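Local coordinates for putative glycosyltransferase (GalT1) (Streptococcus parasanguinis FW213, PDB 5HEA), which probably acts as a glycosyltransferase, this C-terminal part carrying a GT-A-type domain that would transfer a sugar from a nucleotide-linked donor to an acceptor, at residues I38-G43 and R76-T81; L65-T68 and A74-N77. All coordinates share one frame; numbering follows the deposited sequence.

Contact 1: I38-G43 and R76-T81; sequences ILINDG and RNAGIT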
ATOM      1  N   ILE A  38      -6.147  -2.150  35.582  1.00 30.77           N
ATOM      2  CA  ILE A  38      -6.394  -1.517  34.304  1.00 27.33           C
ATOM      3  C   ILE A  38      -6.260  -2.563  33.218  1.00 25.55           C
ATOM      4  O   ILE A  38      -5.158  -3.004  32.884  1.00 24.52           O
ATOM      5  CB  ILE A  38      -5.440  -0.353  34.071  1.00 29.21           C
ATOM      6  CG1 ILE A  38      -5.478   0.569  35.290  1.00 35.10           C
ATOM      7  CG2 ILE A  38      -5.825   0.408  32.803  1.00 26.70           C
ATOM      8  CD1 ILE A  38      -4.473   1.661  35.234  1.00 37.52           C
ATOM      9  N   LEU A  39      -7.412  -3.004  32.725  1.00 22.47           N
ATOM     10  CA  LEU A  39      -7.491  -3.985  31.662  1.00 22.74           C
ATOM     11  C   LEU A  39      -7.480  -3.258  30.333  1.00 23.95           C
ATOM     12  O   LEU A  39      -8.426  -2.549  30.018  1.00 26.68           O
ATOM     13  CB  LEU A  39      -8.800  -4.781  31.785  1.00 24.39           C
ATOM     14  CG  LEU A  39      -8.877  -5.878  32.841  1.00 33.26           C
ATOM     15  CD1 LEU A  39     -10.262  -6.555  32.836  1.00 30.09           C
ATOM     16  CD2 LEU A  39      -7.774  -6.890  32.589  1.00 27.41           C
ATOM     17  N   ILE A  40      -6.419  -3.414  29.546  1.00 23.12           N
ATOM     18  CA  ILE A  40      -6.412  -2.792  28.228  1.00 18.10           C
ATOM     19  C   ILE A  40      -6.715  -3.828  27.156  1.00 28.11           C
ATOM     20  O   ILE A  40      -5.830  -4.579  26.728  1.00 23.17           O
ATOM     21  CB  ILE A  40      -5.091  -2.046  27.903  1.00 24.68           C
ATOM     22  CG1 ILE A  40      -4.736  -1.053  29.018  1.00 27.50           C
ATOM     23  CG2 ILE A  40      -5.208  -1.318  26.572  1.00 27.03           C
ATOM     24  CD1 ILE A  40      -3.863  -1.650  30.105  1.00 29.39           C
ATOM     25  N   ASN A  41      -7.978  -3.881  26.736  1.00 24.09           N
ATOM     26  CA  ASN A  41      -8.350  -4.759  25.639  1.00 25.04           C
ATOM     27  C   ASN A  41      -7.872  -4.144  24.329  1.00 27.32           C
ATOM     28  O   ASN A  41      -8.401  -3.124  23.877  1.00 24.82           O
ATOM     29  CB  ASN A  41      -9.863  -4.998  25.594  1.00 21.84           C
ATOM     30  CG  ASN A  41     -10.290  -5.635  24.307  1.00 25.16           C
ATOM     31  OD1 ASN A  41      -9.601  -6.502  23.792  1.00 27.45           O
ATOM     32  ND2 ASN A  41     -11.412  -5.187  23.754  1.00 20.04           N
ATOM     33  N   ASP A  42      -6.880  -4.785  23.721  1.00 24.42           N
ATOM     34  CA  ASP A  42      -6.206  -4.279  22.525  1.00 26.03           C
ATOM     35  C   ASP A  42      -6.902  -4.802  21.263  1.00 28.79           C
ATOM     36  O   ASP A  42      -6.272  -5.412  20.393  1.00 27.24           O
ATOM     37  CB  ASP A  42      -4.724  -4.718  22.589  1.00 31.52           C
ATOM     38  CG  ASP A  42      -3.863  -4.130  21.479  1.00 39.87           C
ATOM     39  OD1 ASP A  42      -4.061  -2.956  21.087  1.00 33.50           O
ATOM     40  OD2 ASP A  42      -2.972  -4.862  21.002  1.00 39.26           O
ATOM     41  N   GLY A  43      -8.217  -4.588  21.178  1.00 22.75           N
ATOM     42  CA  GLY A  43      -8.966  -5.003  20.004  1.00 23.88           C
ATOM     43  C   GLY A  43      -9.088  -6.516  19.851  1.00 27.55           C
ATOM     44  O   GLY A  43      -9.068  -7.021  18.734  1.00 22.42           O
ATOM     45  N   ARG A  76       0.358  -1.271  26.948  1.00 23.28           N
ATOM     46  CA  ARG A  76       0.964  -0.949  28.242  1.00 21.11           C
ATOM     47  C   ARG A  76       1.076   0.564  28.431  1.00 23.51           C
ATOM     48  O   ARG A  76       0.832   1.077  29.519  1.00 24.43           O
ATOM     49  CB  ARG A  76       2.341  -1.599  28.385  1.00 24.38           C
ATOM     50  CG  ARG A  76       2.300  -3.117  28.435  1.00 26.63           C
ATOM     51  CD  ARG A  76       3.621  -3.681  28.938  1.00 37.27           C
ATOM     52  NE  ARG A  76       3.633  -5.141  28.940  1.00 50.05           N
ATOM     53  CZ  ARG A  76       4.212  -5.864  27.990  1.00 55.15           C
ATOM     54  NH1 ARG A  76       4.815  -5.246  26.993  1.00 62.40           N
ATOM     55  NH2 ARG A  76       4.192  -7.190  28.033  1.00 59.31           N
ATOM     56  N   ASN A  77       1.447   1.279  27.371  1.00 21.79           N
ATOM     57  CA  ASN A  77       1.575   2.735  27.452  1.00 20.85           C
ATOM     58  C   ASN A  77       0.231   3.390  27.808  1.00 20.40           C
ATOM     59  O   ASN A  77       0.192   4.373  28.543  1.00 22.23           O
ATOM     60  CB  ASN A  77       2.132   3.322  26.141  1.00 25.53           C
ATOM     61  CG  ASN A  77       3.585   2.927  25.880  1.00 29.66           C
ATOM     62  OD1 ASN A  77       4.327   2.600  26.807  1.00 23.04           O
ATOM     63  ND2 ASN A  77       4.002   2.977  24.608  1.00 22.02           N
ATOM     64  N   ALA A  78      -0.865   2.828  27.301  1.00 24.04           N
ATOM     65  CA  ALA A  78      -2.201   3.316  27.637  1.00 29.26           C
ATOM     66  C   ALA A  78      -2.465   3.085  29.116  1.00 26.71           C
ATOM     67  O   ALA A  78      -3.053   3.928  29.798  1.00 27.76           O
ATOM     68  CB  ALA A  78      -3.280   2.612  26.783  1.00 24.17           C
ATOM     69  N   GLY A  79      -2.027   1.930  29.606  1.00 24.36           N
ATOM     70  CA  GLY A  79      -2.156   1.605  31.017  1.00 24.50           C
ATOM     71  C   GLY A  79      -1.408   2.599  31.897  1.00 25.49           C
ATOM     72  O   GLY A  79      -1.936   3.077  32.903  1.00 27.11           O
ATOM     73  N   ILE A  80      -0.168   2.897  31.526  1.00 24.51           N
ATOM     74  CA  ILE A  80       0.659   3.857  32.278  1.00 21.86           C
ATOM     75  C   ILE A  80       0.001   5.240  32.338  1.00 29.51           C
ATOM     76  O   ILE A  80       0.042   5.932  33.367  1.00 27.00           O
ATOM     77  CB  ILE A  80       2.060   3.981  31.652  1.00 24.36           C
ATOM     78  CG1 ILE A  80       2.789   2.634  31.723  1.00 24.39           C
ATOM     79  CG2 ILE A  80       2.886   5.078  32.356  1.00 24.96           C
ATOM     80  CD1 ILE A  80       4.105   2.599  30.948  1.00 27.65           C
ATOM     81  N   THR A  81      -0.616   5.623  31.226  1.00 28.31           N
ATOM     82  CA  THR A  81      -1.277   6.917  31.093  1.00 29.01           C
ATOM     83  C   THR A  81      -2.531   6.996  31.953  1.00 30.78           C
ATOM     84  O   THR A  81      -2.787   8.016  32.596  1.00 34.95           O
ATOM     85  CB  THR A  81      -1.653   7.176  29.613  1.00 34.11           C
ATOM     86  OG1 THR A  81      -0.455   7.245  28.835  1.00 43.80           O
ATOM     87  CG2 THR A  81      -2.413   8.471  29.462  1.00 43.06           C
TER
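A helix packed on one face of the sheet, as in the Rossmann-like GT-A fold, is seen where I38 and I40 of strand 35-41 meet A78 and G79 of helix 72-82, the connection that carries the chain across the parallel part of the sheet toward strand 87-90. Strand 38-41 and helix 76-81 run roughly antiparallel, at 145°, and their axes come within 8.5 Å. Such closeness is achieved with very small residues on the helix. Both isoleucines direct CB at the helix. In I40, CG1 lies beside the backbone N, anti to the carbonyl carbon, and a chi2 of 91° swings CD1 against the bare backbone of G79, with I40 CD1 3.8 Å from G79 CA. The other branch goes a different way: I40 CG2 ends 4.4 Å from A78 CB, at the looser margin of the patch. One step back along the strand, the extended arm of I38 reaches the oxygen end of the same glycine's carbonyl, where I38 CD1 lies 3.7 Å from G79 O. The intervening L39 turns to the other side of the sheet and packs on C52 of helix 48-58. Across the touching residues the helix is tied to itself: T81 OG1 donates a hydrogen bond to N77 O at 3.0 Å, and the backbone T81 N reaches that oxygen from the opposite face of the carbonyl plane. What joins strand to helix is therefore buried methyl and methylene surface against helix backbone, so the attachment depends on fit and dispersion rather than on polar recognition.

Contact 2: L65-T68 and A74-N77; sequences LHQT and AARN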
ATOM      1  N   LEU A  65     -10.162  -0.363  29.444  1.00 25.73           N
ATOM      2  CA  LEU A  65      -9.928   0.478  28.281  1.00 27.77           C
ATOM      3  C   LEU A  65      -9.970  -0.427  27.060  1.00 25.47           C
ATOM      4  O   LEU A  65      -9.144  -1.327  26.917  1.00 28.16           O
ATOM      5  CB  LEU A  65      -8.547   1.148  28.340  1.00 28.30           C
ATOM      6  CG  LEU A  65      -8.184   2.194  29.398  1.00 44.70           C
ATOM      7  CD1 LEU A  65      -6.764   2.717  29.141  1.00 36.32           C
ATOM      8  CD2 LEU A  65      -9.182   3.348  29.416  1.00 51.14           C
ATOM      9  N   HIS A  66     -10.937  -0.200  26.188  1.00 26.72           N
ATOM     10  CA  HIS A  66     -10.959  -0.853  24.894  1.00 26.06           C
ATOM     11  C   HIS A  66     -10.237   0.050  23.902  1.00 28.09           C
ATOM     12  O   HIS A  66     -10.490   1.243  23.860  1.00 27.33           O
ATOM     13  CB  HIS A  66     -12.402  -1.041  24.433  1.00 26.66           C
ATOM     14  CG  HIS A  66     -13.217  -1.918  25.329  1.00 24.41           C
ATOM     15  ND1 HIS A  66     -12.915  -3.246  25.546  1.00 24.13           N
ATOM     16  CD2 HIS A  66     -14.347  -1.670  26.035  1.00 26.84           C
ATOM     17  CE1 HIS A  66     -13.811  -3.773  26.360  1.00 30.41           C
ATOM     18  NE2 HIS A  66     -14.695  -2.839  26.667  1.00 32.81           N
ATOM     19  N   GLN A  67      -9.332  -0.499  23.108  1.00 25.48           N
ATOM     20  CA  GLN A  67      -8.705   0.315  22.079  1.00 28.15           C
ATOM     21  C   GLN A  67      -8.550  -0.485  20.812  1.00 28.10           C
ATOM     22  O   GLN A  67      -8.477  -1.715  20.859  1.00 22.66           O
ATOM     23  CB  GLN A  67      -7.337   0.815  22.530  1.00 29.78           C
ATOM     24  CG  GLN A  67      -6.293  -0.283  22.651  1.00 29.45           C
ATOM     25  CD  GLN A  67      -4.950   0.256  23.110  1.00 34.01           C
ATOM     26  OE1 GLN A  67      -4.886   1.276  23.789  1.00 33.39           O
ATOM     27  NE2 GLN A  67      -3.873  -0.425  22.735  1.00 31.68           N
ATOM     28  N   THR A  68      -8.488   0.215  19.681  1.00 27.53           N
ATOM     29  CA  THR A  68      -8.169  -0.414  18.404  1.00 28.97           C
ATOM     30  C   THR A  68      -6.813  -1.091  18.532  1.00 27.83           C
ATOM     31  O   THR A  68      -5.911  -0.549  19.170  1.00 30.85           O
ATOM     32  CB  THR A  68      -8.114   0.632  17.258  1.00 34.46           C
ATOM     33  OG1 THR A  68      -9.382   1.291  17.150  1.00 33.57           O
ATOM     34  CG2 THR A  68      -7.768  -0.028  15.930  1.00 38.50           C
ATOM     35  N   ALA A  74       1.781  -0.443  22.895  1.00 23.60           N
ATOM     36  CA  ALA A  74       0.752   0.579  22.943  1.00 25.65           C
ATOM     37  C   ALA A  74      -0.243   0.304  24.062  1.00 20.90           C
ATOM     38  O   ALA A  74      -0.706   1.233  24.726  1.00 25.23           O
ATOM     39  CB  ALA A  74       0.034   0.686  21.598  1.00 24.30           C
ATOM     40  N   ALA A  75      -0.575  -0.965  24.275  1.00 25.02           N
ATOM     41  CA  ALA A  75      -1.491  -1.329  25.353  1.00 23.90           C
ATOM     42  C   ALA A  75      -0.914  -0.963  26.725  1.00 27.06           C
ATOM     43  O   ALA A  75      -1.611  -0.414  27.580  1.00 23.95           O
ATOM     44  CB  ALA A  75      -1.831  -2.824  25.292  1.00 27.20           C
ATOM     45  N   ARG A  76       0.358  -1.271  26.948  1.00 23.28           N
ATOM     46  CA  ARG A  76       0.964  -0.949  28.242  1.00 21.11           C
ATOM     47  C   ARG A  76       1.076   0.564  28.431  1.00 23.51           C
ATOM     48  O   ARG A  76       0.832   1.077  29.519  1.00 24.43           O
ATOM     49  CB  ARG A  76       2.341  -1.599  28.385  1.00 24.38           C
ATOM     50  CG  ARG A  76       2.300  -3.117  28.435  1.00 26.63           C
ATOM     51  CD  ARG A  76       3.621  -3.681  28.938  1.00 37.27           C
ATOM     52  NE  ARG A  76       3.633  -5.141  28.940  1.00 50.05           N
ATOM     53  CZ  ARG A  76       4.212  -5.864  27.990  1.00 55.15           C
ATOM     54  NH1 ARG A  76       4.815  -5.246  26.993  1.00 62.40           N
ATOM     55  NH2 ARG A  76       4.192  -7.190  28.033  1.00 59.31           N
ATOM     56  N   ASN A  77       1.447   1.279  27.371  1.00 21.79           N
ATOM     57  CA  ASN A  77       1.575   2.735  27.452  1.00 20.85           C
ATOM     58  C   ASN A  77       0.231   3.390  27.808  1.00 20.40           C
ATOM     59  O   ASN A  77       0.192   4.373  28.543  1.00 22.23           O
ATOM     60  CB  ASN A  77       2.132   3.322  26.141  1.00 25.53           C
ATOM     61  CG  ASN A  77       3.585   2.927  25.880  1.00 29.66           C
ATOM     62  OD1 ASN A  77       4.327   2.600  26.807  1.00 23.04           O
ATOM     63  ND2 ASN A  77       4.002   2.977  24.608  1.00 22.02           N
TER
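Q67 against A74 and A75 is a small strand-to-helix contact at the C-terminal ends of the parallel strands, made just where the chain leaves strand 62-66 and turns back into helix 72-82. A single long side chain does the reaching. Q67 CG sits between the backbone N and the carbonyl carbon (chi1 69°), and from there the chain is fully extended, carrying its amide across a gap in which the nearest alpha carbons, Q67 CA and A75 CA, are still 8.1 Å apart. The amide nitrogen comes in over the face of the A74-A75 peptide: Q67 NE2 stands nearly over the nitrogen A75 N, 3.7 Å from A75 CA and 3.9 Å from A74 C. The methyls border the same spot, with Q67 NE2 4.2 Å from A74 CB and 4.1 Å from A75 CB. These are packing distances; the polar partner of that nitrogen is the carboxylate oxygen D42 OD1, from the segment 38-43, and this hydrogen bond probably fixes which way the amide is turned. On the other side of the strand, H66 is hydrogen-bonded, through ND1 to N41 ND2 and through NE2 to E53 OE2, and its ring meets that of Y279 of the second subunit with the planes at about 80°. A short strand, a short loop and a helix folding back over the sheet make up the first half of a beta-alpha-beta crossover, the building unit of the Rossmann-like GT-A fold.

How the contacts relate
Contacts 1 and 2 have centres about 4 Å apart and follow one helix, 72-82, over two adjacent parallel strands. Their strand segments are joined directly by probable backbone hydrogen bonds, N41 N to L65 O and L39 O to L65 N, each 2.8 Å. I40 bridges the two patches as well, since I40 CG1 packs 3.5 Å from A75 O. Contact 2 meets the helix near its N-terminal end, contact 1 about one turn further on. The D42 carboxylate also accepts from A70 N and G71 N of the loop. In GT-A relatives the nucleotide-sugar pocket lies at the C-terminal ends of these strands, consistent with a place for D42 near such a site here.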